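Local coordinates for protein PnpC (Pseudomonas putida, PDB 3N9T) that catalyses, as hydroxyquinol 1,2-dioxygenase, the iron(III)-dependent intradiol ring cleavage of hydroxyquinol, at residues A[123-128]-A[170-175]; A[151-156]-A[189-194]; A[237-242]-A[256-261]. All blocks are in the same frame, centred on the assembly; numbering follows the deposited sequence.

Contact 1 (A[123-128]-A[170-175]); sequences ALTDGV and GNLRGR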
loop_
_atom_site.group_PDB
_atom_site.type_symbol
_atom_site.label_atom_id
_atom_site.label_comp_id
_atom_site.label_asym_id
_atom_site.label_seq_id
_atom_site.Cartn_x
_atom_site.Cartn_y
_atom_site.Cartn_z
ATOM N N ALA A 123 9.089 8.127 38.297
ATOM C CA ALA A 123 7.632 7.992 38.338
ATOM C C ALA A 123 7.105 9.147 39.183
ATOM O O ALA A 123 7.209 9.136 40.383
ATOM C CB ALA A 123 7.199 6.686 38.934
ATOM N N LEU A 124 6.558 10.137 38.519
ATOM C CA LEU A 124 5.987 11.247 39.244
ATOM C C LEU A 124 4.508 10.980 39.503
ATOM O O LEU A 124 3.900 11.692 40.288
ATOM C CB LEU A 124 6.260 12.567 38.489
ATOM C CG LEU A 124 7.717 12.721 37.994
ATOM C CD1 LEU A 124 7.904 14.055 37.390
ATOM C CD2 LEU A 124 8.763 12.488 39.077
ATOM N N THR A 125 3.938 9.941 38.884
ATOM C CA THR A 125 2.517 9.580 39.077
ATOM C C THR A 125 2.329 8.281 39.896
ATOM O O THR A 125 3.298 7.653 40.308
ATOM C CB THR A 125 1.763 9.508 37.728
ATOM O OG1 THR A 125 2.405 8.575 36.847
ATOM C CG2 THR A 125 1.756 10.889 37.049
ATOM N N ASP A 126 1.073 7.918 40.143
ATOM C CA ASP A 126 0.658 6.682 40.863
ATOM C C ASP A 126 1.081 5.409 40.152
ATOM O O ASP A 126 0.916 5.318 38.934
ATOM C CB ASP A 126 -0.898 6.571 40.866
ATOM C CG ASP A 126 -1.573 7.502 41.858
ATOM O OD1 ASP A 126 -0.852 8.207 42.625
ATOM O OD2 ASP A 126 -2.849 7.507 41.865
ATOM N N GLY A 127 1.488 4.384 40.894
ATOM C CA GLY A 127 1.675 3.084 40.230
ATOM C C GLY A 127 2.281 2.180 41.265
ATOM O O GLY A 127 2.472 2.596 42.374
ATOM N N VAL A 128 2.583 0.946 40.895
ATOM C CA VAL A 128 3.229 0.016 41.794
ATOM C C VAL A 128 4.784 0.247 41.684
ATOM O O VAL A 128 5.367 0.071 40.605
ATOM C CB VAL A 128 2.922 -1.456 41.391
ATOM C CG1 VAL A 128 3.732 -2.428 42.283
ATOM C CG2 VAL A 128 1.350 -1.756 41.394
ATOM N N GLY A 170 8.777 15.227 32.035
ATOM C CA GLY A 170 9.782 14.187 32.377
ATOM C C GLY A 170 9.213 12.963 33.070
ATOM O O GLY A 170 9.935 12.055 33.364
ATOM N N ASN A 171 7.901 12.906 33.276
ATOM C CA ASN A 171 7.355 11.780 33.975
ATOM C C ASN A 171 7.688 10.489 33.226
ATOM O O ASN A 171 7.488 10.400 32.032
ATOM C CB ASN A 171 5.853 11.892 34.024
ATOM C CG ASN A 171 5.236 10.843 34.890
ATOM O OD1 ASN A 171 5.699 10.564 35.996
ATOM N ND2 ASN A 171 4.122 10.295 34.415
ATOM N N LEU A 172 8.169 9.510 33.968
ATOM C CA LEU A 172 8.453 8.159 33.425
ATOM C C LEU A 172 9.309 8.255 32.201
ATOM O O LEU A 172 9.236 7.395 31.312
ATOM C CB LEU A 172 7.125 7.412 33.164
ATOM C CG LEU A 172 6.368 7.049 34.481
ATOM C CD1 LEU A 172 4.975 6.548 34.168
ATOM C CD2 LEU A 172 7.095 6.046 35.406
ATOM N N ARG A 173 10.159 9.296 32.159
ATOM C CA ARG A 173 11.276 9.354 31.194
ATOM C C ARG A 173 12.539 9.764 31.925
ATOM O O ARG A 173 12.488 10.474 32.962
ATOM C CB ARG A 173 11.007 10.316 30.028
ATOM C CG ARG A 173 9.661 10.174 29.355
ATOM C CD ARG A 173 9.400 11.302 28.346
ATOM N NE ARG A 173 8.161 10.982 27.622
ATOM C CZ ARG A 173 8.113 10.250 26.517
ATOM N NH1 ARG A 173 9.242 9.741 25.996
ATOM N NH2 ARG A 173 6.928 9.990 25.947
ATOM N N GLY A 174 13.674 9.267 31.450
ATOM C CA GLY A 174 14.952 9.733 32.011
ATOM C C GLY A 174 16.150 9.264 31.225
ATOM O O GLY A 174 16.078 8.241 30.536
ATOM N N ARG A 175 17.284 9.935 31.443
ATOM C CA ARG A 175 18.550 9.500 30.873
ATOM C C ARG A 175 19.423 9.103 32.043
ATOM O O ARG A 175 19.881 9.962 32.796
ATOM C CB ARG A 175 19.216 10.670 30.131
ATOM C CG ARG A 175 20.654 10.376 29.845
ATOM C CD ARG A 175 21.171 11.300 28.743
ATOM N NE ARG A 175 20.810 10.830 27.399
ATOM C CZ ARG A 175 21.483 11.198 26.323
ATOM N NH1 ARG A 175 22.513 12.018 26.487
ATOM N NH2 ARG A 175 21.167 10.737 25.118
#

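Contact 2 (A[151-156]-A[189-194]); sequences VWQTAD and TVPVCY. With FE (Fe (III) ion), chain D.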
loop_
_atom_site.group_PDB
_atom_site.type_symbol
_atom_site.label_atom_id
_atom_site.label_comp_id
_atom_site.label_asym_id
_atom_site.label_seq_id
_atom_site.Cartn_x
_atom_site.Cartn_y
_atom_site.Cartn_z
ATOM N N VAL A 151 15.373 6.096 28.786
ATOM C CA VAL A 151 14.264 5.139 29.036
ATOM C C VAL A 151 12.959 5.888 29.056
ATOM O O VAL A 151 12.921 7.039 29.460
ATOM C CB VAL A 151 14.433 4.354 30.365
ATOM C CG1 VAL A 151 15.740 3.620 30.302
ATOM C CG2 VAL A 151 14.456 5.319 31.607
ATOM N N TRP A 152 11.882 5.211 28.649
ATOM C CA TRP A 152 10.549 5.813 28.694
ATOM C C TRP A 152 9.492 4.664 28.763
ATOM O O TRP A 152 9.720 3.512 28.300
ATOM C CB TRP A 152 10.361 6.818 27.519
ATOM C CG TRP A 152 10.329 6.261 26.096
ATOM C CD1 TRP A 152 9.200 6.046 25.293
ATOM C CD2 TRP A 152 11.475 5.822 25.301
ATOM N NE1 TRP A 152 9.616 5.536 24.035
ATOM C CE2 TRP A 152 10.984 5.406 24.026
ATOM C CE3 TRP A 152 12.873 5.783 25.544
ATOM C CZ2 TRP A 152 11.836 4.867 23.015
ATOM C CZ3 TRP A 152 13.716 5.279 24.557
ATOM C CH2 TRP A 152 13.181 4.799 23.298
ATOM N N GLN A 153 8.358 4.966 29.372
ATOM C CA GLN A 153 7.287 3.994 29.548
ATOM C C GLN A 153 5.963 4.748 29.733
ATOM O O GLN A 153 5.960 5.954 30.065
ATOM C CB GLN A 153 7.541 3.148 30.793
ATOM C CG GLN A 153 7.542 3.853 32.102
ATOM C CD GLN A 153 7.633 2.867 33.293
ATOM O OE1 GLN A 153 8.722 2.515 33.696
ATOM N NE2 GLN A 153 6.486 2.395 33.811
ATOM N N THR A 154 4.842 4.047 29.527
ATOM C CA THR A 154 3.521 4.677 29.734
ATOM C C THR A 154 3.231 4.815 31.192
ATOM O O THR A 154 3.831 4.125 32.024
ATOM C CB THR A 154 2.358 3.834 29.206
ATOM O OG1 THR A 154 2.519 2.497 29.683
ATOM C CG2 THR A 154 2.288 3.852 27.727
ATOM N N ALA A 155 2.303 5.725 31.516
ATOM C CA ALA A 155 1.778 5.791 32.881
ATOM C C ALA A 155 0.725 4.669 33.053
ATOM O O ALA A 155 0.464 3.927 32.086
ATOM C CB ALA A 155 1.154 7.158 33.107
ATOM N N ASP A 156 0.154 4.539 34.258
ATOM C CA ASP A 156 -1.061 3.713 34.501
ATOM C C ASP A 156 -2.167 3.947 33.451
ATOM O O ASP A 156 -2.666 2.971 32.879
ATOM C CB ASP A 156 -1.612 3.908 35.925
ATOM C CG ASP A 156 -0.882 3.027 37.002
ATOM O OD1 ASP A 156 0.069 2.248 36.653
ATOM O OD2 ASP A 156 -1.274 3.134 38.217
ATOM N N THR A 189 7.599 2.879 38.158
ATOM C CA THR A 189 6.462 1.988 38.485
ATOM C C THR A 189 6.384 0.837 37.502
ATOM O O THR A 189 6.933 0.933 36.415
ATOM C CB THR A 189 5.155 2.743 38.510
ATOM O OG1 THR A 189 4.969 3.415 37.273
ATOM C CG2 THR A 189 5.092 3.723 39.720
ATOM N N VAL A 190 5.740 -0.271 37.903
ATOM C CA VAL A 190 5.663 -1.419 37.051
ATOM C C VAL A 190 4.939 -0.974 35.779
ATOM O O VAL A 190 3.882 -0.369 35.840
ATOM C CB VAL A 190 4.944 -2.611 37.697
ATOM C CG1 VAL A 190 4.857 -3.755 36.696
ATOM C CG2 VAL A 190 5.636 -3.046 38.974
ATOM N N PRO A 191 5.549 -1.203 34.611
ATOM C CA PRO A 191 4.849 -0.798 33.359
ATOM C C PRO A 191 3.513 -1.564 33.221
ATOM O O PRO A 191 3.416 -2.717 33.675
ATOM C CB PRO A 191 5.830 -1.192 32.270
ATOM C CG PRO A 191 7.178 -1.224 32.964
ATOM C CD PRO A 191 6.866 -1.776 34.362
ATOM N N VAL A 192 2.515 -0.937 32.621
ATOM C CA VAL A 192 1.227 -1.601 32.330
ATOM C C VAL A 192 0.975 -1.721 30.800
ATOM O O VAL A 192 1.466 -0.911 29.995
ATOM C CB VAL A 192 0.033 -0.898 33.062
ATOM C CG1 VAL A 192 0.379 -0.618 34.586
ATOM C CG2 VAL A 192 -0.260 0.451 32.437
ATOM N N CYS A 193 0.255 -2.788 30.399
ATOM C CA CYS A 193 -0.150 -2.976 28.980
ATOM C C CYS A 193 -1.103 -1.837 28.548
ATOM O O CYS A 193 -1.783 -1.218 29.393
ATOM C CB CYS A 193 -0.756 -4.373 28.787
ATOM S SG CYS A 193 -2.163 -4.733 29.836
ATOM N N TYR A 194 -1.155 -1.529 27.264
ATOM C CA TYR A 194 -2.002 -0.441 26.795
ATOM C C TYR A 194 -2.361 -0.760 25.328
ATOM O O TYR A 194 -1.603 -1.515 24.706
ATOM C CB TYR A 194 -1.269 0.906 26.922
ATOM C CG TYR A 194 0.029 0.997 26.111
ATOM C CD1 TYR A 194 1.256 0.725 26.700
ATOM C CD2 TYR A 194 0.031 1.418 24.781
ATOM C CE1 TYR A 194 2.450 0.850 26.001
ATOM C CE2 TYR A 194 1.229 1.527 24.054
ATOM C CZ TYR A 194 2.452 1.236 24.659
ATOM O OH TYR A 194 3.700 1.346 23.995
HETATM FE FE FE D . 5.840 1.575 24.172
HETATM O O HOH W 1 2.205 0.121 37.916
HETATM O O HOH W 2 5.961 2.276 22.171
#

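Contact 3 (A[237-242]-A[256-261]); sequences NSDDPY and QVKYED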
loop_
_atom_site.group_PDB
_atom_site.type_symbol
_atom_site.label_atom_id
_atom_site.label_comp_id
_atom_site.label_asym_id
_atom_site.label_seq_id
_atom_site.Cartn_x
_atom_site.Cartn_y
_atom_site.Cartn_z
ATOM N N ASN A 237 7.479 -7.125 30.459
ATOM C CA ASN A 237 7.171 -7.852 31.711
ATOM C C ASN A 237 6.892 -9.336 31.410
ATOM O O ASN A 237 5.984 -9.672 30.657
ATOM C CB ASN A 237 5.941 -7.300 32.481
ATOM C CG ASN A 237 5.992 -5.772 32.724
ATOM O OD1 ASN A 237 6.717 -5.029 32.046
ATOM N ND2 ASN A 237 5.141 -5.301 33.627
ATOM N N SER A 238 7.621 -10.203 32.071
ATOM C CA SER A 238 7.464 -11.672 31.915
ATOM C C SER A 238 6.050 -12.198 32.118
ATOM O O SER A 238 5.664 -13.290 31.628
ATOM C CB SER A 238 8.256 -12.361 33.037
ATOM O OG SER A 238 9.378 -12.888 32.449
ATOM N N ASP A 239 5.278 -11.508 32.891
ATOM C CA ASP A 239 4.036 -12.178 33.196
ATOM C C ASP A 239 2.838 -11.755 32.368
ATOM O O ASP A 239 1.700 -12.064 32.734
ATOM C CB ASP A 239 3.798 -12.111 34.726
ATOM C CG ASP A 239 4.824 -12.975 35.494
ATOM O OD1 ASP A 239 5.027 -14.152 35.038
ATOM O OD2 ASP A 239 5.469 -12.477 36.488
ATOM N N ASP A 240 3.079 -11.013 31.287
ATOM C CA ASP A 240 2.029 -10.126 30.760
ATOM C C ASP A 240 1.067 -11.013 29.989
ATOM O O ASP A 240 1.497 -11.929 29.329
ATOM C CB ASP A 240 2.632 -9.033 29.853
ATOM C CG ASP A 240 1.607 -8.030 29.382
ATOM O OD1 ASP A 240 1.566 -6.901 29.921
ATOM O OD2 ASP A 240 0.822 -8.362 28.466
ATOM N N PRO A 241 -0.240 -10.766 30.095
ATOM C CA PRO A 241 -1.098 -11.718 29.375
ATOM C C PRO A 241 -1.062 -11.586 27.834
ATOM O O PRO A 241 -1.620 -12.420 27.149
ATOM C CB PRO A 241 -2.494 -11.382 29.892
ATOM C CG PRO A 241 -2.407 -9.901 30.304
ATOM C CD PRO A 241 -0.998 -9.716 30.780
ATOM N N TYR A 242 -0.329 -10.605 27.297
ATOM C CA TYR A 242 -0.329 -10.316 25.851
ATOM C C TYR A 242 1.021 -10.572 25.200
ATOM O O TYR A 242 1.206 -10.283 24.016
ATOM C CB TYR A 242 -0.722 -8.867 25.609
ATOM C CG TYR A 242 -2.135 -8.565 26.026
ATOM C CD1 TYR A 242 -3.236 -9.229 25.429
ATOM C CD2 TYR A 242 -2.393 -7.612 27.020
ATOM C CE1 TYR A 242 -4.533 -8.961 25.808
ATOM C CE2 TYR A 242 -3.700 -7.375 27.446
ATOM C CZ TYR A 242 -4.753 -8.026 26.833
ATOM O OH TYR A 242 -6.043 -7.697 27.244
ATOM N N GLN A 256 12.332 -10.405 27.688
ATOM C CA GLN A 256 11.371 -10.526 28.744
ATOM C C GLN A 256 12.172 -10.465 30.038
ATOM O O GLN A 256 13.326 -10.921 30.137
ATOM C CB GLN A 256 10.628 -11.871 28.670
ATOM C CG GLN A 256 9.997 -12.134 27.338
ATOM C CD GLN A 256 9.228 -13.430 27.274
ATOM O OE1 GLN A 256 8.970 -14.094 28.303
ATOM N NE2 GLN A 256 8.797 -13.770 26.063
ATOM N N VAL A 257 11.603 -9.838 31.033
ATOM C CA VAL A 257 12.298 -9.781 32.309
ATOM C C VAL A 257 11.208 -9.925 33.395
ATOM O O VAL A 257 10.124 -9.333 33.296
ATOM C CB VAL A 257 13.100 -8.442 32.442
ATOM C CG1 VAL A 257 12.127 -7.207 32.538
ATOM C CG2 VAL A 257 14.008 -8.537 33.600
ATOM N N LYS A 258 11.507 -10.698 34.425
ATOM C CA LYS A 258 10.619 -10.905 35.543
ATOM C C LYS A 258 10.626 -9.752 36.584
ATOM O O LYS A 258 11.671 -9.361 37.082
ATOM C CB LYS A 258 11.073 -12.223 36.195
ATOM C CG LYS A 258 10.317 -12.608 37.483
ATOM C CD LYS A 258 8.976 -13.219 37.214
ATOM C CE LYS A 258 8.554 -13.989 38.491
ATOM N NZ LYS A 258 7.137 -14.455 38.379
ATOM N N TYR A 259 9.471 -9.191 36.887
ATOM C CA TYR A 259 9.366 -8.252 37.986
ATOM C C TYR A 259 9.101 -9.049 39.309
ATOM O O TYR A 259 7.961 -9.368 39.597
ATOM C CB TYR A 259 8.297 -7.215 37.719
ATOM C CG TYR A 259 8.722 -6.158 36.702
ATOM C CD1 TYR A 259 8.795 -6.455 35.350
ATOM C CD2 TYR A 259 8.998 -4.867 37.110
ATOM C CE1 TYR A 259 9.184 -5.475 34.389
ATOM C CE2 TYR A 259 9.390 -3.875 36.194
ATOM C CZ TYR A 259 9.488 -4.187 34.833
ATOM O OH TYR A 259 9.836 -3.178 33.987
ATOM N N GLU A 260 10.166 -9.391 40.044
ATOM C CA GLU A 260 10.062 -10.269 41.251
ATOM C C GLU A 260 9.607 -9.475 42.429
ATOM O O GLU A 260 9.860 -8.279 42.513
ATOM C CB GLU A 260 11.414 -10.880 41.616
ATOM C CG GLU A 260 12.157 -11.513 40.475
ATOM C CD GLU A 260 13.440 -12.197 40.936
ATOM O OE1 GLU A 260 13.988 -11.839 42.008
ATOM O OE2 GLU A 260 13.869 -13.130 40.241
ATOM N N ASP A 261 8.933 -10.120 43.359
ATOM C CA ASP A 261 8.513 -9.436 44.589
ATOM C C ASP A 261 9.664 -9.545 45.561
ATOM O O ASP A 261 10.158 -10.611 45.794
ATOM C CB ASP A 261 7.216 -10.057 45.136
ATOM C CG ASP A 261 6.092 -10.029 44.097
ATOM O OD1 ASP A 261 5.419 -8.986 44.008
ATOM O OD2 ASP A 261 5.914 -11.034 43.353
HETATM O O HOH W 3 6.835 -10.072 35.692
#

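Contact 1 (A[123-128]-A[170-175])
The flat group at the centre of this contact is the amide of N171: its carbonyl end faces the backbone of L124, its amino end faces T125, the T125 methyl CG2 stands off one side of the amide plane, and CG of the next residue, L172, lies on the opposite side. The amide sits on a type II beta turn from G170 to R173, closed by R173 N to G170 O at 3.0 Å, which leads into strand 173-177 of the intradiol dioxygenase beta-sheet domain. The other partner, 123-128, is the loop that runs into strand 129-138.

N171 has CG anti to its backbone N (chi1 -173°), and this carries the amide out of the turn to the loop. L124 N donates to N171 OD1 at 2.7 Å, approaching almost straight along the C=O axis (174°), so the oxygen is gripped head-on. L124 CB presses against the same oxygen, N171 OD1, at 3.2 Å, and the leucine then runs past the asparagine in the opposite sense, with CD1 beside N171 CA. At the amino end, N171 ND2 gives a weak hydrogen bond to T125 OG1 at 3.4 Å; Q167 OE1 is a second acceptor for this group and would fix which way round the amide sits.

Next along the turn, L172 reaches back towards the loop, its side chain also touching T188 and T189 of strand 183-189. The methyl L172 CD2 packs on A123 CA and A123 CB, 3.6 Å from each.

Contact 2 (A[151-156]-A[189-194])
The two segments run 85° apart in direction (CA 153 to 156 against CA 189 to 194) and come closest at D156 and V192, whose CA atoms are 6.2 Å apart, so the contact is made largely by side chains.

Q153 points its CB at the other segment and runs extended beyond CG. Its amide spans two residues at the end of strand 183-189: Q153 NE2 donates to T189 O at 3.0 Å, while OE1 accepts from T188 OG1. The carbonyl oxygen lies near the plane of the Q153 amide, yet the donor stands about 40° above the plane of the carbonyl it meets. The Q153 and P191 side chains cross at about a right angle, with P191 CG 3.8 Å from Q153 NE2.

T154 comes next and turns its methyl onto the phenol of Y194. T154 CG2 sits 3.7 Å from the centroid of the Y194 ring, over one face and shifted toward the rim, a CH-pi contact that probably limits the tilt on that face. V192 O and the iron lie at the edge of the same ring, in its plane. Towards the exposed end, V192 sets CG1 at 3.5 Å from D156 OD1 and turns CG2 to the carbonyl oxygens of A155 and D156. Water 1 donates to both V190 O and D156 OD1, joining backbone to carboxylate.

Y194 OH binds FE at 2.2 Å, and a citrate, probably from the crystallisation liquor, is modelled linked to the same oxygen, which as in this family is probably a phenolate. With Y160, H218 and H220, and water 2 also on the metal, Y194 completes the two-tyrosine, two-histidine ferric site characteristic of intradiol dioxygenases.

Contact 3 (A[237-242]-A[256-261])
The close-packed part lies where strand 231-237 ends beside strand 256-262: N237 and V257 form a parallel bridge, and S238 N donates to V257 O at 2.9 Å, from about 50° above the carbonyl plane. S238 CB also rests on V257 O at 3.6 Å. N237 crosses the Y259 ring obliquely, the two planes 37° apart, with N237 OD1 3.4 Å from Y259 CE1; its ND2 is taken by P191 O, which pins the amide. The ring of Y259 continues inward onto P191, A130, V132 and A281, so an alanine here would lose these ring contacts and would probably leave the N237 amide less firmly placed.

The other side is looser and faces solvent. Here the type I turn from N237 to D240 carries D239 outward, and K258, bent at chi2 (79°), brings its ammonium to the carboxylate. K258 NZ meets D239 OD2 at 3.2 Å on the syn lone pair, a salt bridge between two exposed residues. Water 3 bridges the two segments, donating to D239 OD2 at 2.9 Å and accepting from Y259 N at 3.0 Å.

At the last residue of the turn, D240 OD2 accepts from Y242 N in an Asx turn. D239 OD2 thus takes both an ammonium and a water hydrogen, a setting likely to keep the carboxylate ionised.

Beyond the N-terminal helices, the chain enters contact 1 at 123-128, passes through strand 129-138 and reaches 151-156, the first half of contact 2. It then returns at 170-175 to close contact 1, and at 189-194 closes contact 2, so these two cross. They touch directly: V128 O lies 2.7 Å from V190 N, and G174 O 2.9 Å from V151 N, where strands 148-152 and 173-177 pair. Contact 3 follows in series, closing the loop between strands 231-237 and 256-262. It reaches contact 2 through P191, whose CD lies against Y259 OH. Contact 2, beside the iron, is therefore the middle piece, touching the loop before strand 129-138 and the end of strand 231-237.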